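Local coordinates for aminotransferase class-III (Sphaerobacter thermophilus DSM 20745, PDB 6K8H), which is an omega-transaminase of the class-III aminotransferase family, in the clan of PLP-dependent enzymes, and is found here as an assembly of two chains, at residues 11-16 and 41-46; 64-69 and 410-415. All coordinates share one frame; numbering follows the deposited sequence.

Contact 1: 11-16 and 41-46; sequences VYREPG and SAPYPP
Tyr12 lies against Pro46 in a CH-pi contact that joins the two loops flanking helix 18-29, in the N-terminal part of this class-III aminotransferase. Pro46 CB stands over the centre of the Tyr12 ring, 3.5 Å from the centroid and only 9° off the ring normal; proline suits the place because its compact, puckered hydrocarbon ring can lie side by side with the tyrosine and set CB over the face. Pro46 CD adds a contact of 3.6 Å with Tyr12 CE2. The opposite face of the phenol takes Arg13 CG, offset toward the rim, while Tyr44 O lies at its edge. Tyr12 CG sits between the backbone N and the carbonyl carbon (chi1 78°), which brings it to 3.7 Å from Pro46 CB.

Tyr44 reaches back with its own phenol: its OH donates to Tyr12 O at 2.8 Å, in the carbonyl plane and on a lone pair. That carbonyl is gripped a second time by the hydroxyl of Ser17. On the more exposed side, Arg13 NH1 donates to Ala42 O over 3.1 Å with an N-H...O angle of 160°, next to the cis peptide that leads into Pro43. A long, multidentate side chain is what this position needs, since NE also forms a salt bridge with Glu404 and NH2 reaches Ala42 O through a water.

Further out, the 3-10 turn of residues 11-13 presents Tyr12 to the other loop, and Ala19 of helix 18-29 also touches its side chain. Met99 of the second subunit packs on Pro46, and Pro100 of the same neighbouring subunit on Pro45. At the tip of the Tyr12 phenol one water gathers the polar groups, 3.0 Å from Tyr12 OH, 2.7 Å from Ser41 OG and 2.9 Å from Tyr44 O, to which it donates.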
loop_
_atom_site.group_PDB
_atom_site.type_symbol
_atom_site.label_atom_id
_atom_site.label_comp_id
_atom_site.label_asym_id
_atom_site.label_seq_id
_atom_site.Cartn_x
_atom_site.Cartn_y
_atom_site.Cartn_z
ATOM N N VAL B 11 19.193 -27.763 1.876
ATOM C CA VAL B 11 18.438 -28.956 2.247
ATOM C C VAL B 11 16.934 -28.770 2.049
ATOM O O VAL B 11 16.207 -29.764 1.920
ATOM C CB VAL B 11 18.755 -29.382 3.696
ATOM C CG1 VAL B 11 20.252 -29.543 3.876
ATOM C CG2 VAL B 11 18.218 -28.379 4.691
ATOM N N TYR B 12 16.452 -27.525 1.955
ATOM C CA TYR B 12 15.017 -27.292 1.790
ATOM C C TYR B 12 14.478 -27.903 0.508
ATOM O O TYR B 12 13.270 -28.141 0.417
ATOM C CB TYR B 12 14.702 -25.788 1.810
ATOM C CG TYR B 12 15.003 -25.057 0.511
ATOM C CD1 TYR B 12 16.289 -24.610 0.211
ATOM C CD2 TYR B 12 13.999 -24.800 -0.406
ATOM C CE1 TYR B 12 16.557 -23.941 -0.981
ATOM C CE2 TYR B 12 14.256 -24.138 -1.592
ATOM C CZ TYR B 12 15.538 -23.721 -1.883
ATOM O OH TYR B 12 15.780 -23.048 -3.070
ATOM N N ARG B 13 15.340 -28.150 -0.482
ATOM C CA ARG B 13 14.917 -28.758 -1.740
ATOM C C ARG B 13 14.637 -30.255 -1.623
ATOM O O ARG B 13 14.077 -30.835 -2.560
ATOM C CB ARG B 13 15.983 -28.535 -2.813
ATOM C CG ARG B 13 16.312 -27.080 -3.127
ATOM C CD ARG B 13 16.729 -26.981 -4.568
ATOM N NE ARG B 13 17.016 -25.632 -5.057
ATOM C CZ ARG B 13 16.163 -24.884 -5.753
ATOM N NH1 ARG B 13 14.939 -25.323 -6.022
ATOM N NH2 ARG B 13 16.536 -23.689 -6.190
ATOM N N GLU B 14 15.008 -30.895 -0.518
ATOM C CA GLU B 14 14.785 -32.330 -0.389
ATOM C C GLU B 14 13.307 -32.630 -0.144
ATOM O O GLU B 14 12.613 -31.849 0.508
ATOM C CB GLU B 14 15.601 -32.906 0.763
ATOM C CG GLU B 14 17.101 -32.763 0.629
ATOM C CD GLU B 14 17.811 -33.083 1.934
ATOM O OE1 GLU B 14 17.096 -33.354 2.925
ATOM O OE2 GLU B 14 19.066 -33.065 1.979
ATOM N N PRO B 15 12.813 -33.773 -0.624
ATOM C CA PRO B 15 11.433 -34.164 -0.300
ATOM C C PRO B 15 11.237 -34.281 1.202
ATOM O O PRO B 15 12.143 -34.675 1.938
ATOM C CB PRO B 15 11.259 -35.518 -1.001
ATOM C CG PRO B 15 12.630 -35.926 -1.470
ATOM C CD PRO B 15 13.433 -34.675 -1.610
ATOM N N GLY B 16 10.055 -33.874 1.660
ATOM C CA GLY B 16 9.764 -33.911 3.074
ATOM C C GLY B 16 10.474 -32.859 3.892
ATOM O O GLY B 16 10.442 -32.927 5.122
ATOM N N SER B 41 10.385 -19.126 -6.196
ATOM C CA SER B 41 11.351 -19.821 -7.035
ATOM C C SER B 41 10.944 -21.283 -7.111
ATOM O O SER B 41 10.331 -21.819 -6.180
ATOM C CB SER B 41 12.783 -19.682 -6.491
ATOM O OG SER B 41 12.862 -20.078 -5.130
ATOM N N ALA B 42 11.281 -21.940 -8.260
ATOM C CA ALA B 42 10.778 -23.263 -8.601
ATOM C C ALA B 42 11.718 -24.359 -8.101
ATOM O O ALA B 42 12.939 -24.167 -8.050
ATOM C CB ALA B 42 10.614 -23.395 -10.112
ATOM N N PRO B 43 11.183 -25.536 -7.736
ATOM C CA PRO B 43 9.756 -25.896 -7.682
ATOM C C PRO B 43 8.987 -25.195 -6.555
ATOM O O PRO B 43 7.780 -24.998 -6.657
ATOM C CB PRO B 43 9.770 -27.416 -7.440
ATOM C CG PRO B 43 11.171 -27.847 -7.510
ATOM C CD PRO B 43 12.056 -26.659 -7.361
ATOM N N TYR B 44 9.679 -24.856 -5.472
ATOM C CA TYR B 44 9.086 -24.119 -4.366
ATOM C C TYR B 44 10.192 -23.369 -3.663
ATOM O O TYR B 44 11.354 -23.801 -3.705
ATOM C CB TYR B 44 8.355 -25.037 -3.379
ATOM C CG TYR B 44 9.187 -26.169 -2.847
ATOM C CD1 TYR B 44 10.022 -25.995 -1.743
ATOM C CD2 TYR B 44 9.126 -27.427 -3.433
ATOM C CE1 TYR B 44 10.776 -27.055 -1.250
ATOM C CE2 TYR B 44 9.883 -28.483 -2.950
ATOM C CZ TYR B 44 10.697 -28.296 -1.860
ATOM O OH TYR B 44 11.432 -29.353 -1.375
ATOM N N PRO B 45 9.895 -22.241 -3.027
ATOM C CA PRO B 45 10.949 -21.448 -2.404
ATOM C C PRO B 45 11.277 -21.972 -1.017
ATOM O O PRO B 45 10.497 -22.736 -0.428
ATOM C CB PRO B 45 10.335 -20.041 -2.343
ATOM C CG PRO B 45 8.865 -20.302 -2.188
ATOM C CD PRO B 45 8.574 -21.580 -2.935
ATOM N N PRO B 46 12.415 -21.582 -0.450
ATOM C CA PRO B 46 12.643 -21.848 0.970
ATOM C C PRO B 46 11.779 -20.910 1.806
ATOM O O PRO B 46 11.387 -19.832 1.356
ATOM C CB PRO B 46 14.134 -21.551 1.131
ATOM C CG PRO B 46 14.341 -20.385 0.170
ATOM C CD PRO B 46 13.450 -20.700 -1.016
HETATM O O HOH W 1 13.625 -22.682 -5.086
HETATM O O HOH W 2 12.812 -26.584 -4.306
HETATM O O HOH W 3 14.800 -22.452 -8.035
#

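Contact 2: 64-69 and 410-415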
loop_
_atom_site.group_PDB
_atom_site.type_symbol
_atom_site.label_atom_id
_atom_site.label_comp_id
_atom_site.label_asym_id
_atom_site.label_seq_id
_atom_site.Cartn_x
_atom_site.Cartn_y
_atom_site.Cartn_z
ATOM N N ARG B 64 21.987 -18.541 6.496
ATOM C CA ARG B 64 22.733 -17.882 5.435
ATOM C C ARG B 64 22.954 -16.423 5.813
ATOM O O ARG B 64 22.134 -15.817 6.505
ATOM C CB ARG B 64 22.000 -17.975 4.084
ATOM C CG ARG B 64 21.614 -19.394 3.639
ATOM C CD ARG B 64 20.699 -19.373 2.398
ATOM N NE ARG B 64 20.439 -20.726 1.883
ATOM C CZ ARG B 64 19.419 -21.505 2.252
ATOM N NH1 ARG B 64 18.532 -21.075 3.145
ATOM N NH2 ARG B 64 19.270 -22.717 1.713
ATOM N N LEU B 65 24.063 -15.856 5.351
ATOM C CA LEU B 65 24.239 -14.411 5.460
ATOM C C LEU B 65 23.293 -13.720 4.484
ATOM O O LEU B 65 23.260 -14.061 3.296
ATOM C CB LEU B 65 25.686 -14.023 5.163
ATOM C CG LEU B 65 26.715 -14.362 6.246
ATOM C CD1 LEU B 65 28.109 -14.070 5.734
ATOM C CD2 LEU B 65 26.426 -13.566 7.518
ATOM N N ASP B 66 22.514 -12.758 4.981
ATOM C CA ASP B 66 21.425 -12.157 4.207
ATOM C C ASP B 66 21.949 -10.922 3.479
ATOM O O ASP B 66 22.210 -9.890 4.109
ATOM C CB ASP B 66 20.250 -11.795 5.113
ATOM C CG ASP B 66 18.987 -11.435 4.334
ATOM O OD1 ASP B 66 19.088 -11.076 3.144
ATOM O OD2 ASP B 66 17.876 -11.508 4.914
ATOM N N PHE B 67 22.135 -11.042 2.162
ATOM C CA PHE B 67 22.472 -9.915 1.301
ATOM C C PHE B 67 21.285 -9.454 0.458
ATOM O O PHE B 67 21.475 -8.773 -0.555
ATOM C CB PHE B 67 23.650 -10.259 0.398
ATOM C CG PHE B 67 24.949 -10.375 1.131
ATOM C CD1 PHE B 67 25.266 -11.533 1.820
ATOM C CD2 PHE B 67 25.852 -9.328 1.134
ATOM C CE1 PHE B 67 26.485 -11.652 2.499
ATOM C CE2 PHE B 67 27.061 -9.427 1.808
ATOM C CZ PHE B 67 27.374 -10.587 2.493
ATOM N N VAL B 68 20.067 -9.822 0.843
ATOM C CA VAL B 68 18.854 -9.339 0.192
ATOM C C VAL B 68 18.114 -8.356 1.084
ATOM O O VAL B 68 17.717 -7.283 0.634
ATOM C CB VAL B 68 17.932 -10.507 -0.220
ATOM C CG1 VAL B 68 16.721 -9.987 -1.004
ATOM C CG2 VAL B 68 18.703 -11.548 -1.015
ATOM N N ASN B 69 17.914 -8.718 2.356
ATOM C CA ASN B 69 17.332 -7.830 3.363
ATOM C C ASN B 69 16.005 -7.244 2.892
ATOM O O ASN B 69 15.794 -6.026 2.888
ATOM C CB ASN B 69 18.322 -6.736 3.740
ATOM C CG ASN B 69 19.625 -7.306 4.236
ATOM O OD1 ASN B 69 20.653 -7.251 3.545
ATOM N ND2 ASN B 69 19.594 -7.880 5.433
ATOM N N GLY B 410 25.808 -20.786 2.312
ATOM C CA GLY B 410 25.581 -19.820 3.362
ATOM C C GLY B 410 25.415 -18.390 2.904
ATOM O O GLY B 410 25.570 -17.477 3.719
ATOM N N ILE B 411 25.095 -18.159 1.631
ATOM C CA ILE B 411 24.890 -16.811 1.101
ATOM C C ILE B 411 23.509 -16.721 0.453
ATOM O O ILE B 411 23.178 -17.504 -0.445
ATOM C CB ILE B 411 25.978 -16.417 0.084
ATOM C CG1 ILE B 411 27.382 -16.501 0.702
ATOM C CG2 ILE B 411 25.709 -15.006 -0.443
ATOM C CD1 ILE B 411 27.686 -15.409 1.713
ATOM N N PHE B 412 22.719 -15.753 0.893
ATOM C CA PHE B 412 21.402 -15.472 0.337
ATOM C C PHE B 412 21.507 -14.159 -0.429
ATOM O O PHE B 412 21.695 -13.100 0.176
ATOM C CB PHE B 412 20.359 -15.399 1.456
ATOM C CG PHE B 412 18.967 -15.040 0.998
ATOM C CD1 PHE B 412 18.390 -15.648 -0.107
ATOM C CD2 PHE B 412 18.223 -14.112 1.709
ATOM C CE1 PHE B 412 17.097 -15.306 -0.516
ATOM C CE2 PHE B 412 16.941 -13.757 1.322
ATOM C CZ PHE B 412 16.372 -14.364 0.202
ATOM N N ILE B 413 21.402 -14.231 -1.758
ATOM C CA ILE B 413 21.451 -13.059 -2.625
ATOM C C ILE B 413 20.327 -13.212 -3.647
ATOM O O ILE B 413 19.759 -14.292 -3.806
ATOM C CB ILE B 413 22.830 -12.882 -3.316
ATOM C CG1 ILE B 413 22.999 -11.449 -3.851
ATOM C CG2 ILE B 413 23.037 -13.950 -4.393
ATOM C CD1 ILE B 413 24.443 -11.046 -4.095
ATOM N N THR B 414 19.968 -12.107 -4.311
ATOM C CA THR B 414 18.918 -12.200 -5.316
ATOM C C THR B 414 19.371 -13.055 -6.498
ATOM O O THR B 414 20.570 -13.189 -6.763
ATOM C CB THR B 414 18.497 -10.823 -5.831
ATOM O OG1 THR B 414 19.576 -10.217 -6.554
ATOM C CG2 THR B 414 18.045 -9.923 -4.685
ATOM N N PRO B 415 18.422 -13.620 -7.243
ATOM C CA PRO B 415 18.801 -14.391 -8.440
ATOM C C PRO B 415 19.633 -13.605 -9.439
ATOM O O PRO B 415 20.435 -14.208 -10.159
ATOM C CB PRO B 415 17.448 -14.795 -9.032
ATOM C CG PRO B 415 16.531 -14.850 -7.841
ATOM C CD PRO B 415 16.984 -13.747 -6.923
#
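The Phe412 ring receives Val68 on one face, with CG2 over its centre, 3.7 Å from the centroid, in a CH-pi contact. At the ring's edge lies Asp66 CG, and the carboxylate, turned 56° from the ring plane, brings OD1 to 3.5 Å from Phe412 CD2. Phe412 CG stands anti to the backbone N (chi1 177°), on the face of the sheet that Asp66 also occupies. At the edge of the Phe67 ring lies Phe412 O, while Ile411 CD1 meets Phe67 CE1 obliquely at 4.0 Å; Phe433 of helix 427-445 also meets this ring.

Between these side chains runs a short parallel beta ladder, which sets strand 411-412 beside strand 63-66 at the end of a four-stranded mixed sheet. Gly410 O accepts from Leu65 N at 2.7 Å, Leu65 O from Phe412 N at 3.0 Å, and Phe412 O from Phe67 N at 2.9 Å. Leu65 and Ile411 lie on the face turned to helix 427-445, Asp66 and Phe412 on the other, where Met99 of the second subunit packs on Phe412. Gly410 suits the entrance to its strand because its phi is positive. The chains come close here, with Gly410 CA 4.0 Å from Arg64 CA. The aliphatic part of Arg64 passes by Gly410, and its guanidinium goes on to a salt bridge with Asp58 and a bond to Met407 O.

Asp66 makes an Asx turn, its OD1 accepting from both Val68 N and Asn69 N, the first nearly along the C-O axis. An aspartate is short enough to reach forward to the amides two and three residues on while OD2 binds His78 NE2. With two N-H groups on one oxygen and an imidazole on the other, the buried carboxylate is well compensated, which would be consistent with its remaining ionised.

Contacts 1 and 2 have centres 16 Å apart and meet through Tyr12 and Arg64, whose CD1 and NH2 atoms lie 3.8 Å from each other. Arg64 NH2 also bonds Asn10, just ahead of segment 11-16, so the N-terminal loop is tied to the sheet to which contact 2 adds strand 411-412; segment 41-46 leads into another strand of that sheet, 48-52. Both contacts also face the dimer partner, where Met99 of the second subunit touches Pro46 of contact 1 and Phe412 of contact 2. Neither contact supplies a residue of the ligand pocket; the side chain of Thr414 in contact 2 is about 11 Å from a bound (5-hydroxy-4,6-dimethylpyridin-3-yl)methyl dihydrogen phosphate.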